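Long-range contact in CAG pathogenicity island protein 13 (Helicobacter pylori, PDB 2G3V), which is of unknown function but is encoded by the cag pathogenicity island, which encodes a type IV secretion system of this bacterium: residues K59-M70 and V82-R90. Sequence-based numbering, arbitrary orientation.
Sequences KGALDKVLRNYM and VDKFKKVYR
A nearly perpendicular helix–helix packing sets Leu62 and Leu66 of helix 59-69 against Val82, Phe85 and Lys86 at the start of helix 82-105. The axes of 59-69 and 82-90 approach to 10.8 Å, with their N-to-C directions 105° apart. Both methyls of Leu66 lie on one side of the Phe85 ring: Leu66 CD2 is over the face, 3.9 Å from the ring centroid and 14° off its normal, a CH-pi contact, while Leu66 CD1 sits toward the rim, 3.7 Å from Phe85 CD2. Selenomethionine Met70 brings its CE to within 4.0 Å of Phe85 CZ, meeting the ring obliquely. One turn before Leu66, CG of Leu62 stands anti to the backbone N (chi1 170°), which carries CD1 onto Phe85 CB and CD2 between Val82 and Lys86. Leu62 CD2 lies 3.6 Å from Val82 CB. It is 3.4 Å from the CE methylene of Lys86, tighter than usual carbon–carbon contact. At the margin the Lys59 and Lys86 chains cross at about a right angle, with Lys86 NZ 3.1 Å from Lys59 CE; their like-charged NZ atoms, 4.3 Å apart, would probably disfavour each other. Val76 of the intervening helix 73-79 also touches Met70 and Phe85. Such apolar packing between steeply crossed helices is typical of an all-helical fold.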
ATOM      1  N   LYS A  59      10.713   4.170 -18.656  1.00 10.91           N
ATOM      2  CA  LYS A  59      10.455   5.603 -18.808  1.00 11.31           C
ATOM      3  C   LYS A  59       9.195   5.768 -19.645  1.00 10.84           C
ATOM      4  O   LYS A  59       8.352   6.630 -19.382  1.00 10.82           O
ATOM      5  CB  LYS A  59      11.636   6.311 -19.483  1.00 12.27           C
ATOM      6  CG  LYS A  59      11.706   7.801 -19.159  1.00 12.25           C
ATOM      7  CD  LYS A  59      13.093   8.212 -18.629  1.00 15.08           C
ATOM      8  CE  LYS A  59      13.107   9.623 -17.987  1.00 12.18           C
ATOM      9  NZ  LYS A  59      12.766  10.721 -18.925  1.00 11.62           N
ATOM     10  N   GLY A  60       9.069   4.924 -20.661  1.00 10.67           N
ATOM     11  CA  GLY A  60       7.895   4.993 -21.496  1.00  8.08           C
ATOM     12  C   GLY A  60       6.708   4.685 -20.613  1.00  8.15           C
ATOM     13  O   GLY A  60       5.657   5.332 -20.714  1.00  8.98           O
ATOM     14  N   ALA A  61       6.876   3.701 -19.734  1.00  6.51           N
ATOM     15  CA  ALA A  61       5.793   3.291 -18.840  1.00  6.06           C
ATOM     16  C   ALA A  61       5.288   4.405 -17.944  1.00  6.05           C
ATOM     17  O   ALA A  61       4.079   4.593 -17.813  1.00  6.78           O
ATOM     18  CB  ALA A  61       6.221   2.109 -17.991  1.00  6.73           C
ATOM     19  N   LEU A  62       6.204   5.144 -17.324  1.00  6.05           N
ATOM     20  CA  LEU A  62       5.812   6.233 -16.442  1.00  5.20           C
ATOM     21  C   LEU A  62       5.104   7.377 -17.143  1.00  6.62           C
ATOM     22  O   LEU A  62       4.122   7.931 -16.616  1.00  7.02           O
ATOM     23  CB  LEU A  62       7.029   6.787 -15.714  1.00  4.85           C
ATOM     24  CG  LEU A  62       6.834   8.085 -14.929  1.00  3.87           C
ATOM     25  CD1 LEU A  62       5.854   7.867 -13.798  1.00  4.70           C
ATOM     26  CD2 LEU A  62       8.178   8.521 -14.382  1.00  3.13           C
ATOM     27  N   ASP A  63       5.596   7.756 -18.319  1.00  6.62           N
ATOM     28  CA  ASP A  63       4.972   8.863 -19.032  1.00  6.46           C
ATOM     29  C   ASP A  63       3.607   8.435 -19.547  1.00  7.00           C
ATOM     30  O   ASP A  63       2.653   9.229 -19.587  1.00  4.71           O
ATOM     31  CB  ASP A  63       5.823   9.304 -20.223  1.00  6.78           C
ATOM     32  CG  ASP A  63       5.210  10.489 -20.950  1.00  5.19           C
ATOM     33  OD1 ASP A  63       5.421  11.630 -20.493  1.00  4.21           O
ATOM     34  OD2 ASP A  63       4.494  10.281 -21.958  1.00  5.80           O
ATOM     35  N   LYS A  64       3.535   7.167 -19.942  1.00  5.76           N
ATOM     36  CA  LYS A  64       2.312   6.592 -20.479  1.00  4.94           C
ATOM     37  C   LYS A  64       1.216   6.499 -19.428  1.00  3.39           C
ATOM     38  O   LYS A  64       0.027   6.636 -19.743  1.00  2.39           O
ATOM     39  CB  LYS A  64       2.594   5.204 -21.069  1.00  5.20           C
ATOM     40  CG  LYS A  64       1.333   4.479 -21.464  1.00  7.14           C
ATOM     41  CD  LYS A  64       1.575   3.026 -21.777  1.00  9.82           C
ATOM     42  CE  LYS A  64       0.254   2.263 -21.745  1.00  9.76           C
ATOM     43  NZ  LYS A  64      -0.405   2.374 -20.413  1.00 10.66           N
ATOM     44  N   VAL A  65       1.611   6.272 -18.183  1.00  1.69           N
ATOM     45  CA  VAL A  65       0.638   6.183 -17.096  1.00  2.05           C
ATOM     46  C   VAL A  65       0.138   7.583 -16.691  1.00  1.76           C
ATOM     47  O   VAL A  65      -1.044   7.765 -16.387  1.00  1.05           O
ATOM     48  CB  VAL A  65       1.248   5.418 -15.865  1.00  1.05           C
ATOM     49  CG1 VAL A  65       0.326   5.500 -14.658  1.00  1.05           C
ATOM     50  CG2 VAL A  65       1.482   3.945 -16.232  1.00  1.05           C
ATOM     51  N   LEU A  66       1.037   8.562 -16.718  1.00  1.05           N
ATOM     52  CA  LEU A  66       0.689   9.933 -16.366  1.00  1.05           C
ATOM     53  C   LEU A  66      -0.307  10.586 -17.345  1.00  1.48           C
ATOM     54  O   LEU A  66      -1.145  11.392 -16.946  1.00  1.05           O
ATOM     55  CB  LEU A  66       1.969  10.780 -16.240  1.00  1.05           C
ATOM     56  CG  LEU A  66       2.748  10.511 -14.942  1.00  1.05           C
ATOM     57  CD1 LEU A  66       4.022  11.299 -14.878  1.00  1.05           C
ATOM     58  CD2 LEU A  66       1.845  10.852 -13.752  1.00  1.05           C
ATOM     59  N   ARG A  67      -0.223  10.209 -18.617  1.00  1.54           N
ATOM     60  CA  ARG A  67      -1.104  10.733 -19.649  1.00  2.65           C
ATOM     61  C   ARG A  67      -2.516  10.159 -19.555  1.00  3.49           C
ATOM     62  O   ARG A  67      -3.502  10.820 -19.915  1.00  3.30           O
ATOM     63  CB  ARG A  67      -0.540  10.427 -21.050  1.00  3.20           C
ATOM     64  CG  ARG A  67       0.707  11.206 -21.436  1.00  4.37           C
ATOM     65  CD  ARG A  67       1.085  10.922 -22.878  1.00  5.93           C
ATOM     66  NE  ARG A  67       2.330  11.573 -23.297  1.00  5.59           N
ATOM     67  CZ  ARG A  67       2.448  12.857 -23.621  1.00  7.00           C
ATOM     68  NH1 ARG A  67       1.393  13.664 -23.573  1.00 10.06           N
ATOM     69  NH2 ARG A  67       3.621  13.332 -24.017  1.00  5.16           N
ATOM     70  N   ASN A  68      -2.614   8.930 -19.067  1.00  2.66           N
ATOM     71  CA  ASN A  68      -3.903   8.281 -18.954  1.00  3.19           C
ATOM     72  C   ASN A  68      -4.552   8.331 -17.586  1.00  3.35           C
ATOM     73  O   ASN A  68      -5.734   8.045 -17.464  1.00  2.35           O
ATOM     74  CB  ASN A  68      -3.779   6.830 -19.406  1.00  4.27           C
ATOM     75  CG  ASN A  68      -3.571   6.714 -20.889  1.00  2.44           C
ATOM     76  OD1 ASN A  68      -4.460   7.030 -21.665  1.00  6.88           O
ATOM     77  ND2 ASN A  68      -2.392   6.278 -21.295  1.00  2.59           N
ATOM     78  N   TYR A  69      -3.791   8.682 -16.555  1.00  4.91           N
ATOM     79  CA  TYR A  69      -4.344   8.746 -15.203  1.00  4.29           C
ATOM     80  C   TYR A  69      -4.612  10.165 -14.726  1.00  5.42           C
ATOM     81  O   TYR A  69      -5.661  10.438 -14.135  1.00  4.98           O
ATOM     82  CB  TYR A  69      -3.410   8.075 -14.187  1.00  4.17           C
ATOM     83  CG  TYR A  69      -3.350   6.556 -14.247  1.00  3.61           C
ATOM     84  CD1 TYR A  69      -3.280   5.804 -13.065  1.00  3.05           C
ATOM     85  CD2 TYR A  69      -3.320   5.875 -15.469  1.00  3.89           C
ATOM     86  CE1 TYR A  69      -3.180   4.417 -13.091  1.00  1.47           C
ATOM     87  CE2 TYR A  69      -3.214   4.476 -15.512  1.00  3.30           C
ATOM     88  CZ  TYR A  69      -3.144   3.755 -14.311  1.00  2.46           C
ATOM     89  OH  TYR A  69      -3.027   2.389 -14.300  1.00  1.05           O
HETATM   90  N   MSE A  70      -3.668  11.062 -14.980  1.00  5.31           N
HETATM   91  CA  MSE A  70      -3.823  12.432 -14.517  1.00  8.37           C
HETATM   92  C   MSE A  70      -4.956  13.106 -15.235  1.00  9.89           C
HETATM   93  O   MSE A  70      -5.237  12.771 -16.387  1.00 13.03           O
HETATM   94  CB  MSE A  70      -2.526  13.198 -14.725  1.00  8.89           C
HETATM   95  CG  MSE A  70      -1.393  12.555 -13.975  1.00  8.87           C
HETATM   96 SE   MSE A  70      -2.004  12.138 -12.184  1.00 10.41          SE
HETATM   97  CE  MSE A  70      -1.158  13.655 -11.321  1.00 12.17           C
ATOM     98  N   VAL A  82       8.325  14.005 -14.005  1.00  8.62           N
ATOM     99  CA  VAL A  82       8.506  12.567 -13.876  1.00  8.92           C
ATOM    100  C   VAL A  82       9.555  12.190 -12.843  1.00  9.58           C
ATOM    101  O   VAL A  82       9.516  11.097 -12.271  1.00 10.52           O
ATOM    102  CB  VAL A  82       8.915  11.949 -15.216  1.00  7.50           C
ATOM    103  CG1 VAL A  82       7.811  12.133 -16.221  1.00  6.84           C
ATOM    104  CG2 VAL A  82      10.215  12.587 -15.709  1.00  5.12           C
ATOM    105  N   ASP A  83      10.491  13.095 -12.610  1.00 10.75           N
ATOM    106  CA  ASP A  83      11.565  12.856 -11.660  1.00 13.11           C
ATOM    107  C   ASP A  83      11.095  12.621 -10.224  1.00 13.12           C
ATOM    108  O   ASP A  83      11.687  11.811  -9.492  1.00 13.70           O
ATOM    109  CB  ASP A  83      12.571  14.021 -11.718  1.00 15.58           C
ATOM    110  CG  ASP A  83      11.898  15.382 -11.931  1.00 16.61           C
ATOM    111  OD1 ASP A  83      11.490  16.008 -10.924  1.00 17.64           O
ATOM    112  OD2 ASP A  83      11.772  15.816 -13.107  1.00 16.98           O
ATOM    113  N   LYS A  84      10.031  13.313  -9.822  1.00 10.64           N
ATOM    114  CA  LYS A  84       9.510  13.168  -8.468  1.00  9.89           C
ATOM    115  C   LYS A  84       8.612  11.931  -8.371  1.00  9.26           C
ATOM    116  O   LYS A  84       8.538  11.267  -7.332  1.00  9.61           O
ATOM    117  CB  LYS A  84       8.721  14.425  -8.067  1.00 12.57           C
ATOM    118  CG  LYS A  84       8.593  14.626  -6.559  1.00 13.00           C
ATOM    119  CD  LYS A  84       7.669  15.771  -6.202  1.00 15.38           C
ATOM    120  CE  LYS A  84       8.132  17.104  -6.779  1.00 15.24           C
ATOM    121  NZ  LYS A  84       9.416  17.552  -6.196  1.00 15.96           N
ATOM    122  N   PHE A  85       7.919  11.627  -9.461  1.00  8.00           N
ATOM    123  CA  PHE A  85       7.040  10.466  -9.487  1.00  5.22           C
ATOM    124  C   PHE A  85       7.871   9.206  -9.393  1.00  3.99           C
ATOM    125  O   PHE A  85       7.547   8.295  -8.636  1.00  1.05           O
ATOM    126  CB  PHE A  85       6.214  10.447 -10.773  1.00  2.89           C
ATOM    127  CG  PHE A  85       4.965  11.246 -10.683  1.00  2.18           C
ATOM    128  CD1 PHE A  85       3.919  10.824  -9.861  1.00  3.90           C
ATOM    129  CD2 PHE A  85       4.827  12.424 -11.394  1.00  1.15           C
ATOM    130  CE1 PHE A  85       2.745  11.571  -9.756  1.00  2.59           C
ATOM    131  CE2 PHE A  85       3.664  13.171 -11.296  1.00  1.76           C
ATOM    132  CZ  PHE A  85       2.616  12.745 -10.474  1.00  1.30           C
ATOM    133  N   LYS A  86       8.954   9.177 -10.159  1.00  3.62           N
ATOM    134  CA  LYS A  86       9.834   8.024 -10.176  1.00  5.61           C
ATOM    135  C   LYS A  86      10.353   7.737  -8.770  1.00  6.33           C
ATOM    136  O   LYS A  86      10.538   6.577  -8.390  1.00  5.97           O
ATOM    137  CB  LYS A  86      10.989   8.291 -11.138  1.00  7.21           C
ATOM    138  CG  LYS A  86      11.619   7.042 -11.746  1.00 10.20           C
ATOM    139  CD  LYS A  86      12.406   7.392 -13.010  1.00 11.33           C
ATOM    140  CE  LYS A  86      11.482   8.040 -14.043  1.00 13.10           C
ATOM    141  NZ  LYS A  86      12.143   8.408 -15.335  1.00 12.68           N
ATOM    142  N   LYS A  87      10.561   8.797  -7.993  1.00  5.74           N
ATOM    143  CA  LYS A  87      11.067   8.674  -6.632  1.00  5.56           C
ATOM    144  C   LYS A  87      10.158   7.862  -5.719  1.00  5.27           C
ATOM    145  O   LYS A  87      10.600   6.876  -5.126  1.00  4.99           O
ATOM    146  CB  LYS A  87      11.275  10.058  -6.006  1.00  6.21           C
ATOM    147  CG  LYS A  87      11.931  10.015  -4.626  1.00  8.33           C
ATOM    148  CD  LYS A  87      12.137  11.400  -4.030  1.00  8.06           C
ATOM    149  CE  LYS A  87      12.769  11.295  -2.637  1.00  9.61           C
ATOM    150  NZ  LYS A  87      13.085  12.621  -2.017  1.00 10.70           N
ATOM    151  N   VAL A  88       8.898   8.282  -5.590  1.00  4.44           N
ATOM    152  CA  VAL A  88       7.960   7.577  -4.726  1.00  2.53           C
ATOM    153  C   VAL A  88       7.809   6.134  -5.154  1.00  1.51           C
ATOM    154  O   VAL A  88       7.738   5.243  -4.326  1.00  1.05           O
ATOM    155  CB  VAL A  88       6.554   8.240  -4.718  1.00  2.12           C
ATOM    156  CG1 VAL A  88       6.628   9.598  -4.049  1.00  4.26           C
ATOM    157  CG2 VAL A  88       6.010   8.366  -6.127  1.00  1.61           C
ATOM    158  N   TYR A  89       7.787   5.902  -6.458  1.00  1.25           N
ATOM    159  CA  TYR A  89       7.611   4.556  -6.971  1.00  2.63           C
ATOM    160  C   TYR A  89       8.772   3.633  -6.626  1.00  3.18           C
ATOM    161  O   TYR A  89       8.600   2.421  -6.498  1.00  3.73           O
ATOM    162  CB  TYR A  89       7.350   4.617  -8.475  1.00  1.49           C
ATOM    163  CG  TYR A  89       5.943   5.086  -8.779  1.00  2.70           C
ATOM    164  CD1 TYR A  89       4.843   4.352  -8.332  1.00  1.73           C
ATOM    165  CD2 TYR A  89       5.707   6.261  -9.498  1.00  1.05           C
ATOM    166  CE1 TYR A  89       3.549   4.762  -8.592  1.00  1.05           C
ATOM    167  CE2 TYR A  89       4.404   6.690  -9.760  1.00  3.82           C
ATOM    168  CZ  TYR A  89       3.332   5.930  -9.306  1.00  2.41           C
ATOM    169  OH  TYR A  89       2.047   6.326  -9.585  1.00  3.78           O
ATOM    170  N   ARG A  90       9.957   4.204  -6.454  1.00  3.57           N
ATOM    171  CA  ARG A  90      11.111   3.395  -6.090  1.00  3.55           C
ATOM    172  C   ARG A  90      10.866   2.947  -4.660  1.00  4.00           C
ATOM    173  O   ARG A  90      11.108   1.797  -4.301  1.00  5.29           O
ATOM    174  CB  ARG A  90      12.394   4.218  -6.163  1.00  1.45           C
ATOM    175  CG  ARG A  90      12.674   4.750  -7.555  1.00  4.66           C
ATOM    176  CD  ARG A  90      14.148   5.038  -7.771  1.00 11.26           C
ATOM    177  NE  ARG A  90      14.452   5.362  -9.168  1.00 12.88           N
ATOM    178  CZ  ARG A  90      14.432   6.595  -9.664  1.00 13.00           C
ATOM    179  NH1 ARG A  90      14.122   7.619  -8.875  1.00  9.84           N
ATOM    180  NH2 ARG A  90      14.722   6.804 -10.943  1.00 12.48           N
TER